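Local coordinates for protein PTHB1 (Homo sapiens, PDB 4YD8) that is a subunit of the BBSome, a coat complex thought to sort specific membrane proteins to primary cilia, here represented by its N-terminal seven-bladed beta-propeller, at residues Ile333-Arg338 with Val350-Asp355; Arg11-Thr16 with Leu358-Leu363; Ser292-Tyr297 with Ile305-Gly310; Gln41-Val46 with Leu53-Pro58. One frame throughout, in Å; residues are numbered along the deposited sequence.

Contact 1 of 4, residues Ile333-Arg338 with Val350-Asp355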
loop_
_atom_site.group_PDB
_atom_site.type_symbol
_atom_site.label_atom_id
_atom_site.label_comp_id
_atom_site.label_asym_id
_atom_site.label_seq_id
_atom_site.Cartn_x
_atom_site.Cartn_y
_atom_site.Cartn_z
ATOM N N ILE A 333 11.072 -5.167 13.006
ATOM C CA ILE A 333 11.245 -4.242 11.893
ATOM C C ILE A 333 10.067 -4.327 10.928
ATOM O O ILE A 333 9.782 -5.385 10.389
ATOM C CB ILE A 333 12.546 -4.529 11.117
ATOM C CG1 ILE A 333 13.759 -4.335 12.027
ATOM C CG2 ILE A 333 12.648 -3.635 9.879
ATOM C CD1 ILE A 333 15.071 -4.750 11.387
ATOM N N PRO A 334 9.386 -3.199 10.702
ATOM C CA PRO A 334 8.229 -3.191 9.804
ATOM C C PRO A 334 8.655 -3.178 8.328
ATOM O O PRO A 334 9.524 -2.391 7.954
ATOM C CB PRO A 334 7.507 -1.901 10.185
ATOM C CG PRO A 334 8.636 -0.976 10.663
ATOM C CD PRO A 334 9.687 -1.866 11.261
ATOM N N VAL A 335 8.069 -4.049 7.516
ATOM C CA VAL A 335 8.220 -3.934 6.064
ATOM C C VAL A 335 7.063 -3.173 5.461
ATOM O O VAL A 335 7.134 -2.742 4.318
ATOM C CB VAL A 335 8.294 -5.290 5.351
ATOM C CG1 VAL A 335 9.597 -5.971 5.651
ATOM C CG2 VAL A 335 7.071 -6.163 5.686
ATOM N N ALA A 336 5.971 -3.044 6.219
ATOM C CA ALA A 336 4.841 -2.231 5.789
ATOM C C ALA A 336 4.122 -1.670 6.999
ATOM O O ALA A 336 4.066 -2.313 8.044
ATOM C CB ALA A 336 3.854 -3.042 4.933
ATOM N N VAL A 337 3.572 -0.473 6.833
ATOM C CA VAL A 337 2.752 0.159 7.861
ATOM C C VAL A 337 1.535 0.765 7.191
ATOM O O VAL A 337 1.631 1.315 6.080
ATOM C CB VAL A 337 3.546 1.230 8.650
ATOM C CG1 VAL A 337 4.168 2.283 7.714
ATOM C CG2 VAL A 337 2.670 1.881 9.689
ATOM N N ARG A 338 0.381 0.616 7.837
ATOM C CA ARG A 338 -0.863 1.233 7.380
ATOM C C ARG A 338 -1.586 1.881 8.551
ATOM O O ARG A 338 -1.356 1.512 9.705
ATOM C CB ARG A 338 -1.764 0.189 6.697
ATOM C CG ARG A 338 -1.156 -0.368 5.398
ATOM C CD ARG A 338 -1.275 0.671 4.296
ATOM N NE ARG A 338 -0.861 0.149 2.990
ATOM C CZ ARG A 338 0.394 0.078 2.570
ATOM N NH1 ARG A 338 1.391 0.488 3.348
ATOM N NH2 ARG A 338 0.654 -0.411 1.362
ATOM N N VAL A 350 -1.222 -0.172 11.918
ATOM C CA VAL A 350 -0.998 -1.599 11.708
ATOM C C VAL A 350 0.389 -1.787 11.109
ATOM O O VAL A 350 0.705 -1.173 10.090
ATOM C CB VAL A 350 -2.044 -2.225 10.773
ATOM C CG1 VAL A 350 -1.759 -3.726 10.565
ATOM C CG2 VAL A 350 -3.474 -1.984 11.314
ATOM N N THR A 351 1.218 -2.611 11.743
ATOM C CA THR A 351 2.544 -2.929 11.189
ATOM C C THR A 351 2.701 -4.408 10.856
ATOM O O THR A 351 2.168 -5.276 11.554
ATOM C CB THR A 351 3.689 -2.561 12.157
ATOM O OG1 THR A 351 3.500 -3.251 13.404
ATOM C CG2 THR A 351 3.748 -1.056 12.400
ATOM N N LEU A 352 3.471 -4.686 9.805
ATOM C CA LEU A 352 3.798 -6.044 9.400
ATOM C C LEU A 352 5.308 -6.183 9.216
ATOM O O LEU A 352 5.928 -5.365 8.524
ATOM C CB LEU A 352 3.080 -6.404 8.094
ATOM C CG LEU A 352 3.418 -7.769 7.482
ATOM C CD1 LEU A 352 2.905 -8.912 8.362
ATOM C CD2 LEU A 352 2.832 -7.859 6.089
ATOM N N SER A 353 5.893 -7.211 9.826
ATOM C CA SER A 353 7.332 -7.482 9.677
ATOM C C SER A 353 7.569 -8.505 8.559
ATOM O O SER A 353 6.624 -9.145 8.085
ATOM C CB SER A 353 7.928 -7.988 10.993
ATOM O OG SER A 353 7.485 -9.303 11.273
ATOM N N ASP A 354 8.817 -8.689 8.135
ATOM C CA ASP A 354 9.034 -9.567 6.990
ATOM C C ASP A 354 8.923 -11.043 7.360
ATOM O O ASP A 354 8.916 -11.901 6.481
ATOM C CB ASP A 354 10.380 -9.280 6.294
ATOM C CG ASP A 354 11.605 -9.620 7.139
ATOM O OD1 ASP A 354 11.493 -10.244 8.213
ATOM O OD2 ASP A 354 12.718 -9.271 6.681
ATOM N N ASP A 355 8.812 -11.346 8.651
ATOM C CA ASP A 355 8.598 -12.732 9.044
ATOM C C ASP A 355 7.206 -12.939 9.651
ATOM O O ASP A 355 6.925 -13.964 10.274
ATOM C CB ASP A 355 9.700 -13.192 10.007
ATOM C CG ASP A 355 9.718 -12.404 11.300
ATOM O OD1 ASP A 355 9.068 -11.341 11.379
ATOM O OD2 ASP A 355 10.399 -12.851 12.243
HETATM O O HOH W 1 10.992 -7.262 9.035
#

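Contact 2 of 4, residues Arg11-Thr16 with Leu358-Leu363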
loop_
_atom_site.group_PDB
_atom_site.type_symbol
_atom_site.label_atom_id
_atom_site.label_comp_id
_atom_site.label_asym_id
_atom_site.label_seq_id
_atom_site.Cartn_x
_atom_site.Cartn_y
_atom_site.Cartn_z
ATOM N N ARG A 11 1.543 1.608 22.148
ATOM C CA ARG A 11 0.251 1.380 22.786
ATOM C C ARG A 11 -0.459 0.319 21.959
ATOM O O ARG A 11 -1.450 0.587 21.275
ATOM C CB ARG A 11 -0.572 2.666 22.859
ATOM C CG ARG A 11 -0.373 3.519 24.098
ATOM C CD ARG A 11 1.042 4.033 24.281
ATOM N NE ARG A 11 1.214 4.581 25.627
ATOM C CZ ARG A 11 2.382 4.898 26.179
ATOM N NH1 ARG A 11 3.512 4.736 25.501
ATOM N NH2 ARG A 11 2.418 5.383 27.414
ATOM N N ASP A 12 0.083 -0.887 21.995
ATOM C CA ASP A 12 -0.466 -1.985 21.219
ATOM C C ASP A 12 -1.704 -2.571 21.881
ATOM O O ASP A 12 -1.870 -2.495 23.106
ATOM C CB ASP A 12 0.579 -3.080 21.025
ATOM C CG ASP A 12 1.046 -3.663 22.344
ATOM O OD1 ASP A 12 1.504 -2.877 23.182
ATOM O OD2 ASP A 12 0.947 -4.890 22.549
ATOM N N TRP A 13 -2.581 -3.151 21.072
ATOM C CA TRP A 13 -3.773 -3.764 21.626
ATOM C C TRP A 13 -4.101 -5.091 20.959
ATOM O O TRP A 13 -5.098 -5.722 21.305
ATOM C CB TRP A 13 -4.968 -2.800 21.539
ATOM C CG TRP A 13 -5.297 -2.290 20.161
ATOM C CD1 TRP A 13 -4.802 -1.163 19.557
ATOM C CD2 TRP A 13 -6.215 -2.871 19.234
ATOM N NE1 TRP A 13 -5.344 -1.026 18.298
ATOM C CE2 TRP A 13 -6.227 -2.052 18.084
ATOM C CE3 TRP A 13 -7.036 -4.011 19.264
ATOM C CZ2 TRP A 13 -7.021 -2.337 16.972
ATOM C CZ3 TRP A 13 -7.822 -4.295 18.160
ATOM C CH2 TRP A 13 -7.805 -3.465 17.023
ATOM N N TRP A 14 -3.259 -5.522 20.018
ATOM C CA TRP A 14 -3.480 -6.786 19.310
ATOM C C TRP A 14 -2.258 -7.155 18.481
ATOM O O TRP A 14 -1.690 -6.309 17.789
ATOM C CB TRP A 14 -4.699 -6.705 18.391
ATOM C CG TRP A 14 -5.080 -7.996 17.696
ATOM C CD1 TRP A 14 -5.943 -8.945 18.156
ATOM C CD2 TRP A 14 -4.652 -8.442 16.398
ATOM N NE1 TRP A 14 -6.063 -9.963 17.244
ATOM C CE2 TRP A 14 -5.282 -9.682 16.157
ATOM C CE3 TRP A 14 -3.782 -7.929 15.434
ATOM C CZ2 TRP A 14 -5.085 -10.406 14.980
ATOM C CZ3 TRP A 14 -3.594 -8.648 14.261
ATOM C CH2 TRP A 14 -4.240 -9.873 14.047
ATOM N N SER A 15 -1.859 -8.418 18.538
ATOM C CA SER A 15 -0.829 -8.894 17.633
ATOM C C SER A 15 -1.040 -10.360 17.305
ATOM O O SER A 15 -1.708 -11.093 18.034
ATOM C CB SER A 15 0.569 -8.670 18.221
ATOM O OG SER A 15 0.854 -9.591 19.259
ATOM N N THR A 16 -0.491 -10.783 16.180
ATOM C CA THR A 16 -0.479 -12.198 15.854
ATOM C C THR A 16 0.788 -12.501 15.070
ATOM O O THR A 16 1.511 -11.593 14.646
ATOM C CB THR A 16 -1.738 -12.629 15.051
ATOM O OG1 THR A 16 -1.893 -14.055 15.112
ATOM C CG2 THR A 16 -1.647 -12.199 13.591
ATOM N N LEU A 358 2.396 -9.320 12.990
ATOM C CA LEU A 358 1.364 -8.360 12.631
ATOM C C LEU A 358 0.814 -7.741 13.905
ATOM O O LEU A 358 0.367 -8.463 14.806
ATOM C CB LEU A 358 0.257 -9.046 11.830
ATOM C CG LEU A 358 -0.917 -8.196 11.328
ATOM C CD1 LEU A 358 -0.436 -7.165 10.306
ATOM C CD2 LEU A 358 -1.990 -9.094 10.736
ATOM N N GLN A 359 0.832 -6.417 13.996
ATOM C CA GLN A 359 0.470 -5.742 15.245
ATOM C C GLN A 359 -0.391 -4.499 15.036
ATOM O O GLN A 359 -0.129 -3.695 14.123
ATOM C CB GLN A 359 1.739 -5.352 16.022
ATOM C CG GLN A 359 1.451 -4.580 17.336
ATOM C CD GLN A 359 2.680 -4.459 18.195
ATOM O OE1 GLN A 359 3.626 -3.757 17.843
ATOM N NE2 GLN A 359 2.679 -5.148 19.335
ATOM N N CYS A 360 -1.393 -4.319 15.888
ATOM C CA CYS A 360 -2.191 -3.089 15.892
ATOM C C CYS A 360 -1.840 -2.275 17.117
ATOM O O CYS A 360 -1.731 -2.826 18.219
ATOM C CB CYS A 360 -3.700 -3.385 15.914
ATOM S SG CYS A 360 -4.304 -4.329 14.509
ATOM N N SER A 361 -1.689 -0.970 16.935
ATOM C CA SER A 361 -1.404 -0.083 18.059
ATOM C C SER A 361 -2.096 1.264 17.891
ATOM O O SER A 361 -2.576 1.605 16.802
ATOM C CB SER A 361 0.104 0.115 18.215
ATOM O OG SER A 361 0.659 0.642 17.031
ATOM N N TYR A 362 -2.169 2.012 18.990
ATOM C CA TYR A 362 -2.738 3.343 18.979
ATOM C C TYR A 362 -1.624 4.384 18.930
ATOM O O TYR A 362 -0.498 4.142 19.378
ATOM C CB TYR A 362 -3.599 3.594 20.215
ATOM C CG TYR A 362 -4.752 2.640 20.443
ATOM C CD1 TYR A 362 -5.818 2.566 19.546
ATOM C CD2 TYR A 362 -4.813 1.868 21.593
ATOM C CE1 TYR A 362 -6.892 1.710 19.782
ATOM C CE2 TYR A 362 -5.884 1.023 21.844
ATOM C CZ TYR A 362 -6.918 0.946 20.939
ATOM O OH TYR A 362 -7.975 0.103 21.206
ATOM N N LEU A 363 -1.929 5.538 18.367
ATOM C CA LEU A 363 -0.963 6.625 18.357
ATOM C C LEU A 363 -0.628 7.087 19.780
ATOM O O LEU A 363 -1.276 6.673 20.753
ATOM C CB LEU A 363 -1.504 7.768 17.505
ATOM C CG LEU A 363 -1.531 7.331 16.034
ATOM C CD1 LEU A 363 -2.610 8.053 15.269
ATOM C CD2 LEU A 363 -0.185 7.586 15.401
HETATM O O HOH W 2 1.868 3.339 19.955
#

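Contact 3 of 4, residues Ser292-Tyr297 with Ile305-Gly310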
loop_
_atom_site.group_PDB
_atom_site.type_symbol
_atom_site.label_atom_id
_atom_site.label_comp_id
_atom_site.label_asym_id
_atom_site.label_seq_id
_atom_site.Cartn_x
_atom_site.Cartn_y
_atom_site.Cartn_z
ATOM N N SER A 292 12.834 1.559 6.395
ATOM C CA SER A 292 12.333 0.297 5.871
ATOM C C SER A 292 11.006 0.492 5.148
ATOM O O SER A 292 10.714 -0.228 4.204
ATOM C CB SER A 292 12.171 -0.723 6.992
ATOM O OG SER A 292 11.340 -0.191 8.005
ATOM N N CYS A 293 10.203 1.459 5.588
ATOM C CA CYS A 293 8.909 1.683 4.960
ATOM C C CYS A 293 8.333 3.023 5.389
ATOM O O CYS A 293 8.845 3.653 6.318
ATOM C CB CYS A 293 7.938 0.556 5.331
ATOM S SG CYS A 293 7.571 0.541 7.112
ATOM N N PHE A 294 7.253 3.461 4.747
ATOM C CA PHE A 294 6.655 4.753 5.133
ATOM C C PHE A 294 5.200 4.866 4.709
ATOM O O PHE A 294 4.685 4.013 3.974
ATOM C CB PHE A 294 7.580 5.875 4.586
ATOM C CG PHE A 294 7.265 6.390 3.188
ATOM C CD1 PHE A 294 6.798 5.538 2.180
ATOM C CD2 PHE A 294 7.355 7.755 2.915
ATOM C CE1 PHE A 294 6.510 6.032 0.885
ATOM C CE2 PHE A 294 7.123 8.248 1.624
ATOM C CZ PHE A 294 6.670 7.395 0.621
ATOM N N LEU A 295 4.528 5.886 5.230
ATOM C CA LEU A 295 3.144 6.155 4.893
ATOM C C LEU A 295 2.784 7.588 5.266
ATOM O O LEU A 295 2.581 7.883 6.449
ATOM C CB LEU A 295 2.189 5.189 5.625
ATOM C CG LEU A 295 0.729 5.416 5.220
ATOM C CD1 LEU A 295 0.463 4.782 3.854
ATOM C CD2 LEU A 295 -0.240 4.901 6.272
ATOM N N PRO A 296 2.697 8.485 4.265
ATOM C CA PRO A 296 2.043 9.785 4.469
ATOM C C PRO A 296 0.571 9.515 4.746
ATOM O O PRO A 296 -0.091 8.995 3.841
ATOM C CB PRO A 296 2.224 10.516 3.125
ATOM C CG PRO A 296 3.236 9.696 2.357
ATOM C CD PRO A 296 3.100 8.284 2.862
ATOM N N TYR A 297 0.074 9.818 5.945
ATOM C CA TYR A 297 -1.201 9.227 6.386
ATOM C C TYR A 297 -2.271 10.220 6.789
ATOM O O TYR A 297 -3.435 9.845 6.905
ATOM C CB TYR A 297 -0.964 8.258 7.560
ATOM C CG TYR A 297 -0.558 8.926 8.871
ATOM C CD1 TYR A 297 0.772 9.242 9.120
ATOM C CD2 TYR A 297 -1.497 9.214 9.862
ATOM C CE1 TYR A 297 1.162 9.850 10.310
ATOM C CE2 TYR A 297 -1.117 9.827 11.069
ATOM C CZ TYR A 297 0.218 10.139 11.281
ATOM O OH TYR A 297 0.625 10.750 12.447
ATOM N N ILE A 305 1.636 17.828 6.212
ATOM C CA ILE A 305 1.326 16.414 6.090
ATOM C C ILE A 305 2.118 15.617 7.119
ATOM O O ILE A 305 3.298 15.894 7.390
ATOM C CB ILE A 305 1.612 15.885 4.652
ATOM C CG1 ILE A 305 0.758 16.642 3.628
ATOM C CG2 ILE A 305 1.353 14.381 4.559
ATOM C CD1 ILE A 305 0.888 16.160 2.205
ATOM N N ASN A 306 1.442 14.643 7.726
ATOM C CA ASN A 306 2.099 13.733 8.671
ATOM C C ASN A 306 2.485 12.423 7.990
ATOM O O ASN A 306 1.688 11.831 7.256
ATOM C CB ASN A 306 1.195 13.436 9.891
ATOM C CG ASN A 306 1.241 14.526 10.959
ATOM O OD1 ASN A 306 1.513 15.694 10.679
ATOM N ND2 ASN A 306 0.925 14.144 12.200
ATOM N N THR A 307 3.707 11.965 8.246
ATOM C CA THR A 307 4.248 10.776 7.600
ATOM C C THR A 307 4.853 9.814 8.615
ATOM O O THR A 307 5.686 10.208 9.445
ATOM C CB THR A 307 5.329 11.157 6.567
ATOM O OG1 THR A 307 4.754 12.034 5.586
ATOM C CG2 THR A 307 5.874 9.901 5.875
ATOM N N LEU A 308 4.432 8.555 8.548
ATOM C CA LEU A 308 5.047 7.499 9.344
ATOM C C LEU A 308 6.263 6.973 8.608
ATOM O O LEU A 308 6.186 6.738 7.420
ATOM C CB LEU A 308 4.065 6.349 9.591
ATOM C CG LEU A 308 3.050 6.556 10.706
ATOM C CD1 LEU A 308 1.842 5.687 10.394
ATOM C CD2 LEU A 308 3.678 6.143 12.017
ATOM N N ILE A 309 7.372 6.784 9.314
ATOM C CA ILE A 309 8.545 6.142 8.711
ATOM C C ILE A 309 9.086 5.081 9.663
ATOM O O ILE A 309 9.434 5.383 10.811
ATOM C CB ILE A 309 9.656 7.166 8.378
ATOM C CG1 ILE A 309 9.106 8.270 7.449
ATOM C CG2 ILE A 309 10.871 6.445 7.747
ATOM C CD1 ILE A 309 10.157 9.306 6.957
ATOM N N GLY A 310 9.105 3.834 9.193
ATOM C CA GLY A 310 9.622 2.721 9.964
ATOM C C GLY A 310 11.068 2.510 9.553
ATOM O O GLY A 310 11.438 2.827 8.421
#

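Contact 4 of 4, residues Gln41-Val46 with Leu53-Pro58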
loop_
_atom_site.group_PDB
_atom_site.type_symbol
_atom_site.label_atom_id
_atom_site.label_comp_id
_atom_site.label_asym_id
_atom_site.label_seq_id
_atom_site.Cartn_x
_atom_site.Cartn_y
_atom_site.Cartn_z
ATOM N N GLN A 41 -15.744 -0.016 8.873
ATOM C CA GLN A 41 -14.490 -0.467 9.478
ATOM C C GLN A 41 -13.544 -1.120 8.476
ATOM O O GLN A 41 -13.972 -1.889 7.610
ATOM C CB GLN A 41 -14.784 -1.450 10.611
ATOM C CG GLN A 41 -15.576 -0.825 11.726
ATOM C CD GLN A 41 -14.742 0.173 12.477
ATOM O OE1 GLN A 41 -13.755 -0.194 13.121
ATOM N NE2 GLN A 41 -15.105 1.445 12.379
ATOM N N ASP A 42 -12.245 -0.849 8.605
ATOM C CA ASP A 42 -11.278 -1.571 7.784
ATOM C C ASP A 42 -11.120 -3.007 8.263
ATOM O O ASP A 42 -11.440 -3.332 9.404
ATOM C CB ASP A 42 -9.908 -0.885 7.793
ATOM C CG ASP A 42 -9.927 0.433 7.063
ATOM O OD1 ASP A 42 -10.624 0.508 6.022
ATOM O OD2 ASP A 42 -9.257 1.381 7.529
ATOM N N LYS A 43 -10.646 -3.860 7.369
ATOM C CA LYS A 43 -10.154 -5.176 7.754
ATOM C C LYS A 43 -8.690 -5.228 7.356
ATOM O O LYS A 43 -8.277 -4.488 6.471
ATOM C CB LYS A 43 -10.928 -6.304 7.076
ATOM C CG LYS A 43 -12.313 -6.525 7.667
ATOM C CD LYS A 43 -13.288 -5.486 7.171
ATOM C CE LYS A 43 -14.552 -5.470 8.019
ATOM N NZ LYS A 43 -15.398 -4.334 7.591
ATOM N N ILE A 44 -7.914 -6.084 8.014
ATOM C CA ILE A 44 -6.511 -6.259 7.651
ATOM C C ILE A 44 -6.434 -7.397 6.642
ATOM O O ILE A 44 -6.906 -8.508 6.921
ATOM C CB ILE A 44 -5.635 -6.594 8.860
ATOM C CG1 ILE A 44 -5.775 -5.535 9.956
ATOM C CG2 ILE A 44 -4.173 -6.734 8.463
ATOM C CD1 ILE A 44 -5.120 -5.971 11.241
ATOM N N ILE A 45 -5.867 -7.120 5.472
ATOM C CA ILE A 45 -5.651 -8.163 4.476
ATOM C C ILE A 45 -4.159 -8.350 4.300
ATOM O O ILE A 45 -3.445 -7.382 4.045
ATOM C CB ILE A 45 -6.267 -7.822 3.095
ATOM C CG1 ILE A 45 -7.760 -7.505 3.233
ATOM C CG2 ILE A 45 -6.008 -8.981 2.103
ATOM C CD1 ILE A 45 -8.081 -6.049 3.173
ATOM N N VAL A 46 -3.690 -9.586 4.462
ATOM C CA VAL A 46 -2.275 -9.873 4.284
ATOM C C VAL A 46 -2.071 -11.092 3.397
ATOM O O VAL A 46 -2.659 -12.150 3.644
ATOM C CB VAL A 46 -1.547 -10.126 5.633
ATOM C CG1 VAL A 46 -0.051 -10.374 5.385
ATOM C CG2 VAL A 46 -1.703 -8.941 6.571
ATOM N N LEU A 53 -3.523 -16.185 1.861
ATOM C CA LEU A 53 -4.229 -14.916 1.977
ATOM C C LEU A 53 -5.033 -14.947 3.275
ATOM O O LEU A 53 -5.800 -15.884 3.505
ATOM C CB LEU A 53 -5.148 -14.688 0.761
ATOM C CG LEU A 53 -5.814 -13.317 0.510
ATOM C CD1 LEU A 53 -6.896 -12.966 1.535
ATOM C CD2 LEU A 53 -4.786 -12.208 0.460
ATOM N N ARG A 54 -4.857 -13.933 4.117
ATOM C CA ARG A 54 -5.565 -13.877 5.398
ATOM C C ARG A 54 -6.285 -12.539 5.557
ATOM O O ARG A 54 -5.765 -11.504 5.171
ATOM C CB ARG A 54 -4.587 -14.099 6.571
ATOM C CG ARG A 54 -3.928 -15.484 6.551
ATOM C CD ARG A 54 -2.807 -15.622 7.588
ATOM N NE ARG A 54 -2.246 -16.976 7.598
ATOM C CZ ARG A 54 -1.068 -17.310 7.072
ATOM N NH1 ARG A 54 -0.316 -16.397 6.471
ATOM N NH2 ARG A 54 -0.640 -18.564 7.138
ATOM N N ILE A 55 -7.478 -12.573 6.140
ATOM C CA ILE A 55 -8.227 -11.356 6.426
ATOM C C ILE A 55 -8.615 -11.340 7.905
ATOM O O ILE A 55 -9.185 -12.313 8.408
ATOM C CB ILE A 55 -9.507 -11.254 5.571
ATOM C CG1 ILE A 55 -9.175 -11.362 4.072
ATOM C CG2 ILE A 55 -10.251 -9.941 5.877
ATOM C CD1 ILE A 55 -10.438 -11.302 3.177
ATOM N N PHE A 56 -8.289 -10.252 8.592
ATOM C CA PHE A 56 -8.557 -10.118 10.032
ATOM C C PHE A 56 -9.470 -8.945 10.343
ATOM O O PHE A 56 -9.421 -7.903 9.690
ATOM C CB PHE A 56 -7.268 -9.905 10.851
ATOM C CG PHE A 56 -6.278 -11.032 10.773
ATOM C CD1 PHE A 56 -5.331 -11.069 9.761
ATOM C CD2 PHE A 56 -6.281 -12.047 11.732
ATOM C CE1 PHE A 56 -4.405 -12.099 9.695
ATOM C CE2 PHE A 56 -5.356 -13.081 11.674
ATOM C CZ PHE A 56 -4.417 -13.107 10.642
ATOM N N SER A 57 -10.256 -9.110 11.396
ATOM C CA SER A 57 -10.962 -7.999 12.024
ATOM C C SER A 57 -10.631 -8.067 13.510
ATOM O O SER A 57 -11.336 -8.695 14.274
ATOM C CB SER A 57 -12.473 -8.092 11.767
ATOM O OG SER A 57 -13.135 -6.930 12.229
ATOM N N PRO A 58 -9.517 -7.451 13.909
ATOM C CA PRO A 58 -8.977 -7.653 15.262
ATOM C C PRO A 58 -9.823 -7.015 16.360
ATOM O O PRO A 58 -10.432 -5.965 16.163
ATOM C CB PRO A 58 -7.595 -6.989 15.200
ATOM C CG PRO A 58 -7.657 -6.066 14.037
ATOM C CD PRO A 58 -8.622 -6.654 13.058
HETATM O O HOH W 3 -12.044 -4.697 11.696
HETATM O O HOH W 4 -1.112 -14.203 4.631
#

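Contact 1 of 4, residues Ile333-Arg338 with Val350-Asp355
The flat carbonyl group of Leu-352 takes two amide donors in its own plane: Val-335 N lies 2.7 Å from Leu-352 O, and Ala-336 N lies 3.3 Å from the same oxygen. Two successive residues facing one partner make a classic beta bulge, here in the hairpin of strands 334-342 and 348-353, part of a propeller blade. A second flat group, the guanidinium of Arg-338, holds Val-337 O near its plane at 2.9 Å from NH1, although NH1 stands above the plane of that carbonyl. From the bulge onward the pairing is regular: Leu-352 N returns a bond to Ala-336 O, and Arg-338 and Val-350 form the next hydrogen-bonded pair. Val-335 turns its side chain to the partner strand. With Val-335 CG1 anti to the carbonyl carbon (chi1 -71°), that methyl meets Asp-354 CB at 3.5 Å, while CG2 sits 3.2 Å from Leu-352 O; a short branched residue suits this corner of the chain, where both methyls lie close to the partner strand. Val-337 and Thr-351 share one face, their CG2 methyls 4.1 Å apart, and Val-337 also packs on Cys-293 and Leu-295 of strand 291-298. On the other face, Ala-336, Arg-338 and Val-350 touch leucines of strand 29-32. Where the pairing frays, a water bridges the segments: it donates to Ile-333 O at 2.6 Å and accepts from Asp-354 N at 2.8 Å.

Contact 2 of 4, residues Arg11-Thr16 with Leu358-Leu363
Strands 11-16 and 358-362 run antiparallel at 138°, and Trp-13 and Trp-14 both face Cys-360 in a classic beta bulge, with Trp-13 N 3.0 Å from Cys-360 O and Cys-360 N 2.8 Å from Trp-14 O. Past the bulge, Thr-16 and Leu-358 exchange a pair of backbone hydrogen bonds. The extra residue turns the Trp-13 side chain toward the partner strand, where its indole is held on both faces. Over one face lies Cys-360 CB, 3.6 Å from Trp-13 CE2, in a CH-pi contact for which a small, slim side chain is well suited. Against the opposite face stands Tyr-362 in an offset stack: the five-membered ring and the phenol ring have centroids 4.0 Å apart and planes at 20°, and Trp-13 CD1 sits over the centre of the tyrosine ring. Trp-14 is placed differently. Its CG is anti to the backbone N (chi1 -175°), and the ring receives Leu-358 CD2 at its edge, 3.9 Å from Trp-14 CZ3, while Cys-360 SG approaches obliquely at 3.8 Å from Trp-14 CE3. One cysteine sulfur thus borders both indoles. This pairing of an N-terminal strand with a C-terminal one is the "Velcro" closure familiar from beta-propellers. Strand 357-362 is bonded on its other side to strand 348-353, strand 8-17 runs parallel beside strand 323-329 of the preceding blade, and Leu-358 and Thr-16 pack on Phe-56 of strand 52-56.

Contact 3 of 4, residues Ser292-Tyr297 with Ile305-Gly310
Gly-310 O is gripped by two successive amides: Ser-292 N at 2.8 Å in a nearly straight bond (179°), and Cys-293 N more weakly at 3.4 Å. This is a classic beta bulge in the hairpin of strands 291-298 and 306-311, within a propeller blade. Glycine suits the place, since a CB there would press on Cys-293 SG. Ser-292 OG looks to the next hairpin, bonding Pro-334 O. At the far end Tyr-297 has its CG between the backbone N and the carbonyl carbon (chi1 70°), and its ring lies against the opposite strand. Tyr-297 CE1 meets Asn-306 CB at 3.6 Å and Leu-308 CG at 3.8 Å, and Leu-308 CD1 lies over one ring face. The hydroxyl of Tyr-297 accepts a weak bond from Asn-306 ND2 at 3.4 Å, with ring and amide planes 67° apart. An alanine in place of Tyr-297 would probably open a gap beside Leu-308 and leave Asn-306 ND2 without this weak acceptor. On the other face, Pro-296, having no N-H to give, suits its non-hydrogen-bonded position opposite Thr-307; it puts CD over the centre of the Phe-294 ring, and Phe-294 CD2 reaches Thr-307 CG2 at 3.9 Å.

Contact 4 of 4, residues Gln41-Val46 with Leu53-Pro58
In the antiparallel hairpin of strands 43-47 and 52-56, Ile-44 and Phe-56 form one hydrogen-bonded pair and Val-46 and Arg-54 the next. Ile-44 N lies 2.9 Å from Phe-56 O, and Phe-56 N returns a bond to Ile-44 O at 2.8 Å. Beyond that pair, Ile-44 sends CD1 to Pro-58 CG at 3.8 Å. On the opposite face Ile-45 and Ile-55 lie side by side, pointing the same way, and Ile-45 CG2 meets Leu-53 CD2 at 3.8 Å; branched aliphatic residues fill this buried sheet well. The two strands are the middle pair of a four-stranded propeller blade, flanked by strands 29-32 and 72-77. Lys-43 is buried, and its long chain lets the ammonium reach acceptors away from the partner strand. Lys-43 CB rests 3.4 Å from Phe-56 O, and a bend at chi2 (78°) turns CD back. NZ then bonds Gln-41 O at 2.8 Å and forms a salt bridge with Asp-35. An alanine here would probably leave the Asp-35 carboxylate without its positive mate and Gln-41 O without this donor. Arg-54 makes salt bridges to Glu-22 and Glu-75, and a water accepting from its NH1 at 3.0 Å donates to Val-46 O at 2.8 Å.

Contacts 1 and 2 are the two outer strand pairs of one blade, their centres about 11 Å apart, joined through the pairing of strands 348-353 and 357-362, where Thr-351 N probably bonds Gln-359 O at 2.9 Å. Contact 3 belongs to the preceding blade, its centre about 12 Å from that of contact 1; Val-337 CG1 packs on Cys-293 SG at 3.9 Å. Contact 4 belongs to the first blade and meets the last from the other side: Ile-44 CD1 packs on Cys-360 SG at 3.7 Å, and Leu-352 CD2 on Val-46 CG1 at 3.9 Å. Contacts 3 and 4, about 20 Å apart between centres, do not touch, and all four lie away from Gly-145, critical for stability.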